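Local coordinates for uncharacterized conserved protein YiiM (Geobacillus stearothermophilus, PDB 5YHH), which probably binds a molybdenum cofactor through its MOSC domain and belongs to a family linked to resistance against hydroxylaminopurine, at residues 115-121 / 149-155; 110-114 / 155-159; 175-180 / 193-197; 11-16 / 30-36. All coordinates share one frame; numbering follows the deposited sequence.

Interactions 1, 2 and 4 all reach the mixed beta sheet of the MOSC fold, whereas interaction 3 lies in the C-terminal three-helix domain. Interactions 1 and 2 share Gln155 and adjoin, their centres about 12 Å apart; along the chain, interaction 1 is nested inside the loop that interaction 2 closes. Interaction 4 meets interaction 2 where Ile12 CD1 packs 3.5 Å from Ile159 CD1. Interactions 1 and 3 touch through Ile177, whose CD1 lies 3.7 Å from Val118 CG1. Interactions 3 and 4 are on opposite sides of the chain's centre, their centres about 30 Å apart. Cys125, modified to cysteinesulfonic acid, follows strand 114-121 of interaction 1 in sequence.

Interaction 1: residues 115-121 / 149-155; sequences LVQVSQP and FYFRVLQ
A classic beta bulge opens this antiparallel strand pair, with Leu154 and Gln155 both facing Leu115. Leu115 O accepts Leu154 N at 2.8 Å and Gln155 N at 3.1 Å, the first bond much more bent than the second; the extra residue shifts the register by one before Val116 pairs with Val153. Further along, Gln117 exchanges backbone bonds with Arg152, and their side chains run side by side in the same direction. Arg152 NH1 reaches Gln117 OE1 at 2.9 Å from above the amide's carbonyl plane, the amide and guanidinium planes being 84° apart. A bend in the arginine chain (chi3 62°) brings one guanidinium face against Ser119 CB, 3.7 Å from Arg152 NH2. The guanidinium is held from outside the pair as well, by a salt bridge to Asp62 and a bond to Ala202 O. Within the MOSC sheet, strand 149-153 lies between strands 114-121 and 65-69, and Phe151 turns its ring to the buried side. Val116 CG2 sits over one ring face in a CH-pi contact, 4.1 Å from the ring centroid, while Val118 CG2 approaches Phe151 CE1 obliquely at 3.6 Å. Toward Pro121, the Gln120 amide stands 80° to the Tyr150 ring, its NE2 3.5 Å from Tyr150 CD1. Gln120 NE2 also donates to Pro121 O, which lies at that ring's edge, and Gln120 OE1 bonds Ser204 OG.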
loop_
_atom_site.group_PDB
_atom_site.type_symbol
_atom_site.label_atom_id
_atom_site.label_comp_id
_atom_site.label_asym_id
_atom_site.label_seq_id
_atom_site.Cartn_x
_atom_site.Cartn_y
_atom_site.Cartn_z
ATOM N N LEU A 115 -3.382 -3.121 15.325
ATOM C CA LEU A 115 -4.116 -3.998 14.396
ATOM C C LEU A 115 -4.442 -3.200 13.157
ATOM O O LEU A 115 -5.013 -2.103 13.253
ATOM C CB LEU A 115 -5.451 -4.455 14.943
ATOM C CG LEU A 115 -5.619 -5.811 15.580
ATOM C CD1 LEU A 115 -6.965 -5.793 16.341
ATOM C CD2 LEU A 115 -5.547 -6.923 14.532
ATOM N N VAL A 116 -4.129 -3.779 12.008
ATOM C CA VAL A 116 -4.292 -3.111 10.731
ATOM C C VAL A 116 -5.013 -4.018 9.729
ATOM O O VAL A 116 -5.002 -5.239 9.859
ATOM C CB VAL A 116 -2.953 -2.626 10.170
ATOM C CG1 VAL A 116 -2.323 -1.556 11.075
ATOM C CG2 VAL A 116 -1.971 -3.793 9.924
ATOM N N GLN A 117 -5.676 -3.394 8.757
ATOM C CA GLN A 117 -6.460 -4.110 7.759
ATOM C C GLN A 117 -6.153 -3.548 6.386
ATOM O O GLN A 117 -6.163 -2.328 6.204
ATOM C CB GLN A 117 -7.963 -3.942 8.004
ATOM C CG GLN A 117 -8.854 -4.806 7.088
ATOM C CD GLN A 117 -10.332 -4.685 7.401
ATOM O OE1 GLN A 117 -10.875 -3.575 7.510
ATOM N NE2 GLN A 117 -11.008 -5.830 7.529
ATOM N N VAL A 118 -5.972 -4.444 5.421
ATOM C CA VAL A 118 -5.743 -4.056 4.017
ATOM C C VAL A 118 -7.002 -3.436 3.446
ATOM O O VAL A 118 -8.084 -4.014 3.561
ATOM C CB VAL A 118 -5.297 -5.282 3.159
ATOM C CG1 VAL A 118 -5.089 -4.893 1.686
ATOM C CG2 VAL A 118 -4.011 -5.897 3.729
ATOM N N SER A 119 -6.852 -2.261 2.854
ATOM C CA SER A 119 -7.977 -1.449 2.373
ATOM C C SER A 119 -8.063 -1.243 0.867
ATOM O O SER A 119 -9.158 -1.085 0.328
ATOM C CB SER A 119 -7.911 -0.072 3.016
ATOM O OG SER A 119 -6.732 0.622 2.662
ATOM N N GLN A 120 -6.904 -1.186 0.208
ATOM C CA GLN A 120 -6.821 -0.939 -1.224
ATOM C C GLN A 120 -5.379 -1.110 -1.743
ATOM O O GLN A 120 -4.422 -0.993 -0.972
ATOM C CB GLN A 120 -7.281 0.491 -1.526
ATOM C CG GLN A 120 -6.452 1.585 -0.863
ATOM C CD GLN A 120 -6.723 2.970 -1.463
ATOM O OE1 GLN A 120 -7.730 3.548 -1.169
ATOM N NE2 GLN A 120 -5.818 3.471 -2.339
ATOM N N PRO A 121 -5.227 -1.371 -3.057
ATOM C CA PRO A 121 -3.931 -1.209 -3.729
ATOM C C PRO A 121 -3.480 0.240 -3.696
ATOM O O PRO A 121 -4.293 1.141 -3.516
ATOM C CB PRO A 121 -4.237 -1.633 -5.182
ATOM C CG PRO A 121 -5.516 -2.376 -5.093
ATOM C CD PRO A 121 -6.284 -1.700 -4.036
ATOM N N PHE A 149 0.330 -1.447 -1.330
ATOM C CA PHE A 149 -1.073 -1.402 -0.864
ATOM C C PHE A 149 -1.149 -0.602 0.435
ATOM O O PHE A 149 -0.127 -0.334 1.092
ATOM C CB PHE A 149 -1.655 -2.819 -0.663
ATOM C CG PHE A 149 -0.648 -3.814 -0.045
ATOM C CD1 PHE A 149 -0.428 -3.834 1.305
ATOM C CD2 PHE A 149 0.112 -4.627 -0.844
ATOM C CE1 PHE A 149 0.505 -4.710 1.869
ATOM C CE2 PHE A 149 1.067 -5.522 -0.284
ATOM C CZ PHE A 149 1.250 -5.543 1.068
ATOM N N TYR A 150 -2.362 -0.229 0.813
ATOM C CA TYR A 150 -2.544 0.516 2.030
ATOM C C TYR A 150 -3.227 -0.351 3.085
ATOM O O TYR A 150 -3.989 -1.257 2.753
ATOM C CB TYR A 150 -3.466 1.707 1.768
ATOM C CG TYR A 150 -2.849 2.853 1.044
ATOM C CD1 TYR A 150 -2.933 2.946 -0.342
ATOM C CD2 TYR A 150 -2.257 3.897 1.744
ATOM C CE1 TYR A 150 -2.418 4.037 -1.015
ATOM C CE2 TYR A 150 -1.739 4.995 1.081
ATOM C CZ TYR A 150 -1.800 5.040 -0.284
ATOM O OH TYR A 150 -1.284 6.105 -0.924
ATOM N N PHE A 151 -3.012 0.039 4.339
ATOM C CA PHE A 151 -3.788 -0.426 5.485
ATOM C C PHE A 151 -4.528 0.732 6.146
ATOM O O PHE A 151 -4.026 1.867 6.227
ATOM C CB PHE A 151 -2.865 -0.955 6.592
ATOM C CG PHE A 151 -2.004 -2.121 6.217
ATOM C CD1 PHE A 151 -2.469 -3.421 6.337
ATOM C CD2 PHE A 151 -0.681 -1.923 5.837
ATOM C CE1 PHE A 151 -1.636 -4.510 6.039
ATOM C CE2 PHE A 151 0.149 -2.994 5.548
ATOM C CZ PHE A 151 -0.327 -4.286 5.642
ATOM N N ARG A 152 -5.701 0.412 6.684
ATOM C CA ARG A 152 -6.359 1.227 7.703
ATOM C C ARG A 152 -5.957 0.678 9.076
ATOM O O ARG A 152 -5.563 -0.495 9.212
ATOM C CB ARG A 152 -7.888 1.203 7.519
ATOM C CG ARG A 152 -8.559 -0.166 7.730
ATOM C CD ARG A 152 -10.101 -0.017 7.796
ATOM N NE ARG A 152 -10.618 0.516 6.528
ATOM C CZ ARG A 152 -10.840 -0.199 5.424
ATOM N NH1 ARG A 152 -10.673 -1.511 5.415
ATOM N NH2 ARG A 152 -11.288 0.401 4.337
ATOM N N VAL A 153 -6.042 1.521 10.097
ATOM C CA VAL A 153 -5.703 1.110 11.437
ATOM C C VAL A 153 -6.986 0.803 12.201
ATOM O O VAL A 153 -7.813 1.708 12.422
ATOM C CB VAL A 153 -4.905 2.205 12.137
ATOM C CG1 VAL A 153 -4.681 1.825 13.605
ATOM C CG2 VAL A 153 -3.584 2.455 11.346
ATOM N N LEU A 154 -7.146 -0.469 12.573
ATOM C CA LEU A 154 -8.292 -0.932 13.369
ATOM C C LEU A 154 -8.109 -0.656 14.841
ATOM O O LEU A 154 -9.078 -0.321 15.546
ATOM C CB LEU A 154 -8.542 -2.441 13.166
ATOM C CG LEU A 154 -8.821 -2.867 11.714
ATOM C CD1 LEU A 154 -9.061 -4.389 11.627
ATOM C CD2 LEU A 154 -9.984 -2.071 11.087
ATOM N N GLN A 155 -6.881 -0.842 15.330
ATOM C CA GLN A 155 -6.546 -0.508 16.715
ATOM C C GLN A 155 -5.163 0.162 16.721
ATOM O O GLN A 155 -4.185 -0.339 16.150
ATOM C CB GLN A 155 -6.644 -1.729 17.667
ATOM C CG GLN A 155 -5.619 -1.690 18.872
ATOM C CD GLN A 155 -5.585 -2.944 19.776
ATOM O OE1 GLN A 155 -6.544 -3.226 20.486
ATOM N NE2 GLN A 155 -4.452 -3.668 19.775
#

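Interaction 2: residues 110-114 / 155-159; sequences VAGTA and QEGVI
Thr113 meets Val158 through two hydrogen bonds, one from its backbone and one to its side chain. Thr113 N donates to Val158 O at 3.0 Å, and Val158 N returns a bond to the hydroxyl, Thr113 OG1, at 2.7 Å. That hydroxyl is set between the backbone N and the carbonyl carbon (chi1 62°), which turns it toward Val158 N, so a side-chain oxygen takes this N-H. The carbonyl, Thr113 O, is reached by NE2 of the extended Gln155 side chain at 2.9 Å, the donor tilted 30° from the carbonyl plane. Water 1 donates to the same carbonyl and to Glu156 O, bridging the two segments. The apolar part is small, Ile159 CG2 lying 4.0 Å from Ala111 CB; the same methyl comes close to a carbonyl, 3.2 Å from Ala111 O.

Thr113 is presented by a type II' turn from Ala111 to Ala114, the hairpin turn between strands 108-111 and 114-121, closed by reciprocal Ala111 and Ala114 backbone bonds. Gly112 and Gly157 allow close backbone approach, Gly112 CA coming to 3.4 Å from Val158 O. Behind them, strand 40-42 pairs with strand 157-159, and Ile9 and Trp93 pack on both Ala111 and Ile159. The turn is thus held chiefly by polar bonds at the end of these strands, where Thr113 and Val158 are exposed: the threonine amide and hydroxyl hold Val158, while its carbonyl takes Gln155 NE2 and the water.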
loop_
_atom_site.group_PDB
_atom_site.type_symbol
_atom_site.label_atom_id
_atom_site.label_comp_id
_atom_site.label_asym_id
_atom_site.label_seq_id
_atom_site.Cartn_x
_atom_site.Cartn_y
_atom_site.Cartn_z
ATOM N N VAL A 110 -1.724 -8.263 12.976
ATOM C CA VAL A 110 -1.192 -7.648 14.186
ATOM C C VAL A 110 0.209 -7.160 13.827
ATOM O O VAL A 110 0.993 -7.879 13.200
ATOM C CB VAL A 110 -1.119 -8.613 15.385
ATOM C CG1 VAL A 110 -0.429 -7.936 16.565
ATOM C CG2 VAL A 110 -2.500 -9.022 15.850
ATOM N N ALA A 111 0.518 -5.934 14.206
ATOM C CA ALA A 111 1.844 -5.376 14.042
ATOM C C ALA A 111 2.197 -4.633 15.295
ATOM O O ALA A 111 1.578 -3.621 15.596
ATOM C CB ALA A 111 1.869 -4.408 12.840
ATOM N N GLY A 112 3.167 -5.133 16.061
ATOM C CA GLY A 112 3.437 -4.536 17.373
ATOM C C GLY A 112 2.209 -4.653 18.255
ATOM O O GLY A 112 1.594 -5.713 18.299
ATOM N N THR A 113 1.826 -3.563 18.922
ATOM C CA THR A 113 0.582 -3.513 19.674
ATOM C C THR A 113 -0.620 -3.007 18.807
ATOM O O THR A 113 -1.733 -2.803 19.310
ATOM C CB THR A 113 0.782 -2.641 20.927
ATOM O OG1 THR A 113 1.120 -1.294 20.539
ATOM C CG2 THR A 113 1.911 -3.214 21.796
ATOM N N ALA A 114 -0.406 -2.812 17.512
ATOM C CA ALA A 114 -1.451 -2.308 16.608
ATOM C C ALA A 114 -2.182 -3.428 15.826
ATOM O O ALA A 114 -1.658 -4.520 15.662
ATOM C CB ALA A 114 -0.835 -1.274 15.611
ATOM N N GLN A 155 -6.881 -0.842 15.330
ATOM C CA GLN A 155 -6.546 -0.508 16.715
ATOM C C GLN A 155 -5.163 0.162 16.721
ATOM O O GLN A 155 -4.185 -0.339 16.150
ATOM C CB GLN A 155 -6.644 -1.729 17.667
ATOM C CG GLN A 155 -5.619 -1.690 18.872
ATOM C CD GLN A 155 -5.585 -2.944 19.776
ATOM O OE1 GLN A 155 -6.544 -3.226 20.486
ATOM N NE2 GLN A 155 -4.452 -3.668 19.775
ATOM N N GLU A 156 -5.118 1.355 17.305
ATOM C CA GLU A 156 -3.881 2.133 17.422
ATOM C C GLU A 156 -2.880 1.379 18.277
ATOM O O GLU A 156 -3.261 0.608 19.149
ATOM C CB GLU A 156 -4.187 3.501 18.079
ATOM C CG GLU A 156 -4.928 4.409 17.169
ATOM C CD GLU A 156 -5.148 5.812 17.729
ATOM O OE1 GLU A 156 -5.178 5.994 18.980
ATOM O OE2 GLU A 156 -5.284 6.725 16.877
ATOM N N GLY A 157 -1.595 1.577 18.030
ATOM C CA GLY A 157 -0.578 1.002 18.904
ATOM C C GLY A 157 0.798 1.520 18.564
ATOM O O GLY A 157 0.939 2.641 18.039
ATOM N N VAL A 158 1.806 0.698 18.851
ATOM C CA VAL A 158 3.206 1.065 18.690
ATOM C C VAL A 158 3.924 -0.099 18.014
ATOM O O VAL A 158 3.654 -1.258 18.313
ATOM C CB VAL A 158 3.873 1.421 20.042
ATOM C CG1 VAL A 158 5.344 1.836 19.828
ATOM C CG2 VAL A 158 3.081 2.542 20.758
ATOM N N ILE A 159 4.814 0.236 17.083
ATOM C CA ILE A 159 5.614 -0.744 16.345
ATOM C C ILE A 159 7.077 -0.309 16.327
ATOM O O ILE A 159 7.385 0.876 16.455
ATOM C CB ILE A 159 5.158 -0.845 14.866
ATOM C CG1 ILE A 159 5.127 0.539 14.234
ATOM C CG2 ILE A 159 3.780 -1.458 14.749
ATOM C CD1 ILE A 159 4.968 0.515 12.709
HETATM O O HOH W 1 -2.537 -1.058 21.425
#

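Interaction 3: residues 175-180 / 193-197; sequences LSIAYI and AMKQI
Within 175-180 and 193-197, which lie on two helices, the nearest CA atoms are those of Ile180 and Ile197, 7.4 Å apart, so side chains bridge the gap. Ile197 is the middle of the contact, and its CD1 methyl touches two partners, 3.7 Å from Tyr179 CE2 and 4.0 Å from Ile180 CG1. The methyl comes to the tyrosine ring obliquely. The CG1 branch of Ile197, beside the backbone N (chi1 -64°), also reaches Leu175 CD1 at 4.1 Å, while the other leucine methyl, CD2, rests 3.9 Å from Gln196 NE2.

Tyr179 is swung out toward the second helix with CG opposite the backbone N (chi1 173°), which carries its hydroxyl past Ile197 to Ala193 CB at 3.6 Å. The extended Gln196 side chain crosses the tyrosine at about a right angle, amide and ring planes 76° apart, with NE2 3.4 Å from Tyr179 OH. At the start of the first helix Ser176 is the N-cap, its OG accepting from Tyr179 N at 3.0 Å, so the cap bonds the very residue that reaches across.

Both helices belong to the YiiM-like three-helix domain; Phe211 of helix 205-213 packs on Ile197, Trp207 of that helix on Ile180, and Ile183 on Ile197 and Ala193. The interface is therefore mainly apolar packing around one isoleucine, with polar groups of Tyr179 and Gln196 gathered on its more exposed side.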
loop_
_atom_site.group_PDB
_atom_site.type_symbol
_atom_site.label_atom_id
_atom_site.label_comp_id
_atom_site.label_asym_id
_atom_site.label_seq_id
_atom_site.Cartn_x
_atom_site.Cartn_y
_atom_site.Cartn_z
ATOM N N LEU A 175 -9.563 -12.040 -1.872
ATOM C CA LEU A 175 -9.307 -11.286 -3.104
ATOM C C LEU A 175 -7.949 -10.577 -3.008
ATOM O O LEU A 175 -7.777 -9.665 -2.204
ATOM C CB LEU A 175 -10.371 -10.225 -3.323
ATOM C CG LEU A 175 -11.834 -10.675 -3.229
ATOM C CD1 LEU A 175 -12.752 -9.467 -3.395
ATOM C CD2 LEU A 175 -12.185 -11.751 -4.225
ATOM N N SER A 176 -6.991 -10.988 -3.823
ATOM C CA SER A 176 -5.618 -10.514 -3.647
ATOM C C SER A 176 -5.498 -9.099 -4.156
ATOM O O SER A 176 -6.285 -8.685 -4.980
ATOM C CB SER A 176 -4.617 -11.427 -4.344
ATOM O OG SER A 176 -4.814 -11.448 -5.728
ATOM N N ILE A 177 -4.529 -8.350 -3.655
ATOM C CA ILE A 177 -4.251 -7.030 -4.236
ATOM C C ILE A 177 -3.873 -7.189 -5.727
ATOM O O ILE A 177 -4.240 -6.354 -6.546
ATOM C CB ILE A 177 -3.131 -6.297 -3.454
ATOM C CG1 ILE A 177 -3.608 -5.979 -2.026
ATOM C CG2 ILE A 177 -2.613 -5.053 -4.219
ATOM C CD1 ILE A 177 -4.745 -4.983 -1.956
ATOM N N ALA A 178 -3.163 -8.265 -6.092
ATOM C CA ALA A 178 -2.829 -8.482 -7.504
ATOM C C ALA A 178 -4.071 -8.623 -8.360
ATOM O O ALA A 178 -4.138 -8.041 -9.436
ATOM C CB ALA A 178 -1.897 -9.712 -7.715
ATOM N N TYR A 179 -5.029 -9.420 -7.878
ATOM C CA TYR A 179 -6.312 -9.615 -8.564
ATOM C C TYR A 179 -7.047 -8.296 -8.713
ATOM O O TYR A 179 -7.546 -7.998 -9.782
ATOM C CB TYR A 179 -7.193 -10.628 -7.805
ATOM C CG TYR A 179 -8.594 -10.778 -8.351
ATOM C CD1 TYR A 179 -8.841 -11.519 -9.504
ATOM C CD2 TYR A 179 -9.678 -10.173 -7.704
ATOM C CE1 TYR A 179 -10.130 -11.652 -10.002
ATOM C CE2 TYR A 179 -10.969 -10.294 -8.199
ATOM C CZ TYR A 179 -11.189 -11.039 -9.338
ATOM O OH TYR A 179 -12.466 -11.147 -9.811
ATOM N N ILE A 180 -7.121 -7.513 -7.631
ATOM C CA ILE A 180 -7.870 -6.259 -7.658
ATOM C C ILE A 180 -7.217 -5.253 -8.625
ATOM O O ILE A 180 -7.908 -4.624 -9.411
ATOM C CB ILE A 180 -8.072 -5.662 -6.257
ATOM C CG1 ILE A 180 -8.968 -6.592 -5.402
ATOM C CG2 ILE A 180 -8.722 -4.320 -6.390
ATOM C CD1 ILE A 180 -8.945 -6.353 -3.881
ATOM N N ALA A 193 -16.864 -9.197 -11.756
ATOM C CA ALA A 193 -15.640 -8.968 -10.998
ATOM C C ALA A 193 -15.713 -7.666 -10.187
ATOM O O ALA A 193 -15.400 -7.652 -9.001
ATOM C CB ALA A 193 -14.446 -8.942 -11.926
ATOM N N MET A 194 -16.131 -6.584 -10.833
ATOM C CA MET A 194 -16.210 -5.277 -10.183
ATOM C C MET A 194 -17.265 -5.240 -9.072
ATOM O O MET A 194 -16.969 -4.774 -7.964
ATOM C CB MET A 194 -16.436 -4.158 -11.209
ATOM C CG MET A 194 -15.216 -3.903 -12.117
ATOM S SD MET A 194 -15.422 -2.462 -13.198
ATOM C CE MET A 194 -16.785 -3.002 -14.229
ATOM N N LYS A 195 -18.471 -5.742 -9.346
ATOM C CA LYS A 195 -19.534 -5.775 -8.334
ATOM C C LYS A 195 -19.043 -6.497 -7.074
ATOM O O LYS A 195 -19.259 -6.031 -5.957
ATOM C CB LYS A 195 -20.816 -6.442 -8.863
ATOM C CG LYS A 195 -22.060 -6.163 -7.995
ATOM C CD LYS A 195 -23.366 -6.664 -8.642
ATOM C CE LYS A 195 -24.507 -5.651 -8.470
ATOM N NZ LYS A 195 -25.874 -6.179 -8.793
ATOM N N GLN A 196 -18.363 -7.622 -7.265
ATOM C CA GLN A 196 -17.845 -8.416 -6.151
ATOM C C GLN A 196 -16.819 -7.659 -5.290
ATOM O O GLN A 196 -16.891 -7.670 -4.058
ATOM C CB GLN A 196 -17.204 -9.681 -6.699
ATOM C CG GLN A 196 -16.420 -10.460 -5.670
ATOM C CD GLN A 196 -15.560 -11.519 -6.305
ATOM O OE1 GLN A 196 -15.723 -12.698 -6.011
ATOM N NE2 GLN A 196 -14.636 -11.105 -7.188
ATOM N N ILE A 197 -15.864 -7.008 -5.941
ATOM C CA ILE A 197 -14.860 -6.232 -5.221
ATOM C C ILE A 197 -15.506 -5.013 -4.545
ATOM O O ILE A 197 -15.222 -4.718 -3.389
ATOM C CB ILE A 197 -13.702 -5.790 -6.146
ATOM C CG1 ILE A 197 -12.935 -7.025 -6.679
ATOM C CG2 ILE A 197 -12.788 -4.873 -5.396
ATOM C CD1 ILE A 197 -12.043 -6.764 -7.928
#

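Interaction 4: residues 11-16 / 30-36; sequences SINVGK and GIDKTPV
Val14 and Thr34 form the central hydrogen-bonded pair of this antiparallel contact. Val14 N gives to Thr34 O and Thr34 N to Val14 O, both at 2.8 Å and nearly straight at hydrogen, yet each donor stands more than 40° out of the acceptor's carbonyl plane. Ile12 O accepts Val36 N at 2.9 Å, and Ile12 N is satisfied by water 2, which donates in turn to Val36 O. Toward the other end the pairing slackens: Gly30 N reaches Lys16 O only weakly, at 3.3 Å.

The two strands make the beta hairpin 8-19 and 27-35 at one border of the mixed sheet, and strand 93-96 lies on the other flank of 8-19. Asn13 works toward both neighbours. Asn13 OD1 accepts from Ser11 OG at 2.7 Å and lies 3.3 Å from Pro35 CA, while its ND2 donates to Thr94 OG1 and Glu91 O. Ser11 OG, trans to the amide nitrogen of its own residue (chi1 -171°), also touches Pro35 CB at 3.4 Å.

Lys33 lays its CB against Asn13 CB at 3.7 Å and passes CG beside the Gly15 backbone; a final bend at chi4 (66°) turns NZ to Gly30 O, and Gly90 O is a second acceptor. Asp32 OD1 has its salt-bridge partner in Lys131. On the side of Val14 and Thr34, Val36 CG1 packs obliquely against Val14 CB.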
loop_
_atom_site.group_PDB
_atom_site.type_symbol
_atom_site.label_atom_id
_atom_site.label_comp_id
_atom_site.label_asym_id
_atom_site.label_seq_id
_atom_site.Cartn_x
_atom_site.Cartn_y
_atom_site.Cartn_z
ATOM N N SER A 11 11.376 -1.989 7.645
ATOM C CA SER A 11 11.710 -0.600 7.872
ATOM C C SER A 11 10.477 0.226 8.044
ATOM O O SER A 11 9.484 0.024 7.359
ATOM C CB SER A 11 12.575 -0.033 6.727
ATOM O OG SER A 11 13.069 1.254 7.069
ATOM N N ILE A 12 10.532 1.128 9.012
ATOM C CA ILE A 12 9.503 2.117 9.211
ATOM C C ILE A 12 10.162 3.402 8.777
ATOM O O ILE A 12 11.232 3.742 9.271
ATOM C CB ILE A 12 9.068 2.257 10.691
ATOM C CG1 ILE A 12 8.527 0.933 11.266
ATOM C CG2 ILE A 12 8.048 3.365 10.851
ATOM C CD1 ILE A 12 8.445 0.984 12.855
ATOM N N ASN A 13 9.515 4.107 7.866
ATOM C CA ASN A 13 10.061 5.293 7.256
ATOM C C ASN A 13 9.191 6.492 7.581
ATOM O O ASN A 13 7.986 6.405 7.442
ATOM C CB ASN A 13 10.149 5.069 5.747
ATOM C CG ASN A 13 10.764 3.707 5.405
ATOM O OD1 ASN A 13 11.848 3.384 5.885
ATOM N ND2 ASN A 13 10.070 2.900 4.613
ATOM N N VAL A 14 9.801 7.605 7.963
ATOM C CA VAL A 14 9.046 8.783 8.354
ATOM C C VAL A 14 9.426 10.005 7.514
ATOM O O VAL A 14 10.615 10.254 7.247
ATOM C CB VAL A 14 9.229 9.066 9.860
ATOM C CG1 VAL A 14 8.652 10.452 10.234
ATOM C CG2 VAL A 14 8.553 7.968 10.673
ATOM N N GLY A 15 8.411 10.743 7.068
ATOM C CA GLY A 15 8.625 11.951 6.277
ATOM C C GLY A 15 8.342 13.236 7.032
ATOM O O GLY A 15 7.871 13.203 8.175
ATOM N N LYS A 16 8.643 14.369 6.393
ATOM C CA LYS A 16 8.354 15.702 6.958
ATOM C C LYS A 16 7.023 16.239 6.437
ATOM O O LYS A 16 6.761 16.158 5.242
ATOM C CB LYS A 16 9.458 16.698 6.603
ATOM C CG LYS A 16 10.845 16.259 7.038
ATOM C CD LYS A 16 11.814 17.449 7.215
ATOM C CE LYS A 16 13.233 16.962 7.511
ATOM N NZ LYS A 16 13.793 16.186 6.349
ATOM N N GLY A 30 5.182 14.378 2.900
ATOM C CA GLY A 30 6.056 14.193 1.761
ATOM C C GLY A 30 6.242 12.721 1.403
ATOM O O GLY A 30 6.227 11.832 2.288
ATOM N N ILE A 31 6.414 12.495 0.091
ATOM C CA ILE A 31 6.843 11.209 -0.476
ATOM C C ILE A 31 8.270 10.811 0.005
ATOM O O ILE A 31 8.599 9.637 0.024
ATOM C CB ILE A 31 6.766 11.246 -2.049
ATOM C CG1 ILE A 31 6.570 9.833 -2.638
ATOM C CG2 ILE A 31 7.969 11.994 -2.672
ATOM C CD1 ILE A 31 5.098 9.352 -2.523
ATOM N N ASP A 32 9.114 11.784 0.359
ATOM C CA ASP A 32 10.438 11.487 0.902
ATOM C C ASP A 32 10.282 11.121 2.375
ATOM O O ASP A 32 9.875 11.949 3.188
ATOM C CB ASP A 32 11.400 12.662 0.765
ATOM C CG ASP A 32 11.675 13.044 -0.704
ATOM O OD1 ASP A 32 11.451 12.221 -1.630
ATOM O OD2 ASP A 32 12.108 14.195 -0.918
ATOM N N LYS A 33 10.564 9.866 2.684
ATOM C CA LYS A 33 10.523 9.341 4.047
ATOM C C LYS A 33 11.848 8.642 4.332
ATOM O O LYS A 33 12.402 7.992 3.453
ATOM C CB LYS A 33 9.357 8.367 4.210
ATOM C CG LYS A 33 7.999 8.982 3.947
ATOM C CD LYS A 33 6.906 7.997 4.169
ATOM C CE LYS A 33 5.554 8.638 4.056
ATOM N NZ LYS A 33 5.329 9.078 2.672
ATOM N N THR A 34 12.351 8.788 5.554
ATOM C CA THR A 34 13.656 8.243 5.970
ATOM C C THR A 34 13.416 7.123 6.980
ATOM O O THR A 34 12.596 7.311 7.886
ATOM C CB THR A 34 14.495 9.339 6.651
ATOM O OG1 THR A 34 14.426 10.535 5.860
ATOM C CG2 THR A 34 15.966 8.914 6.807
ATOM N N PRO A 35 14.123 5.983 6.830
ATOM C CA PRO A 35 14.104 4.906 7.830
ATOM C C PRO A 35 14.458 5.428 9.225
ATOM O O PRO A 35 15.429 6.172 9.352
ATOM C CB PRO A 35 15.196 3.941 7.356
ATOM C CG PRO A 35 15.262 4.149 5.865
ATOM C CD PRO A 35 14.909 5.617 5.628
ATOM N N VAL A 36 13.683 5.056 10.242
ATOM C CA VAL A 36 14.004 5.423 11.634
ATOM C C VAL A 36 14.369 4.175 12.442
ATOM O O VAL A 36 14.026 3.066 12.052
ATOM C CB VAL A 36 12.823 6.165 12.297
ATOM C CG1 VAL A 36 12.492 7.449 11.509
ATOM C CG2 VAL A 36 11.592 5.237 12.389
HETATM O O HOH W 2 13.366 1.406 10.023
#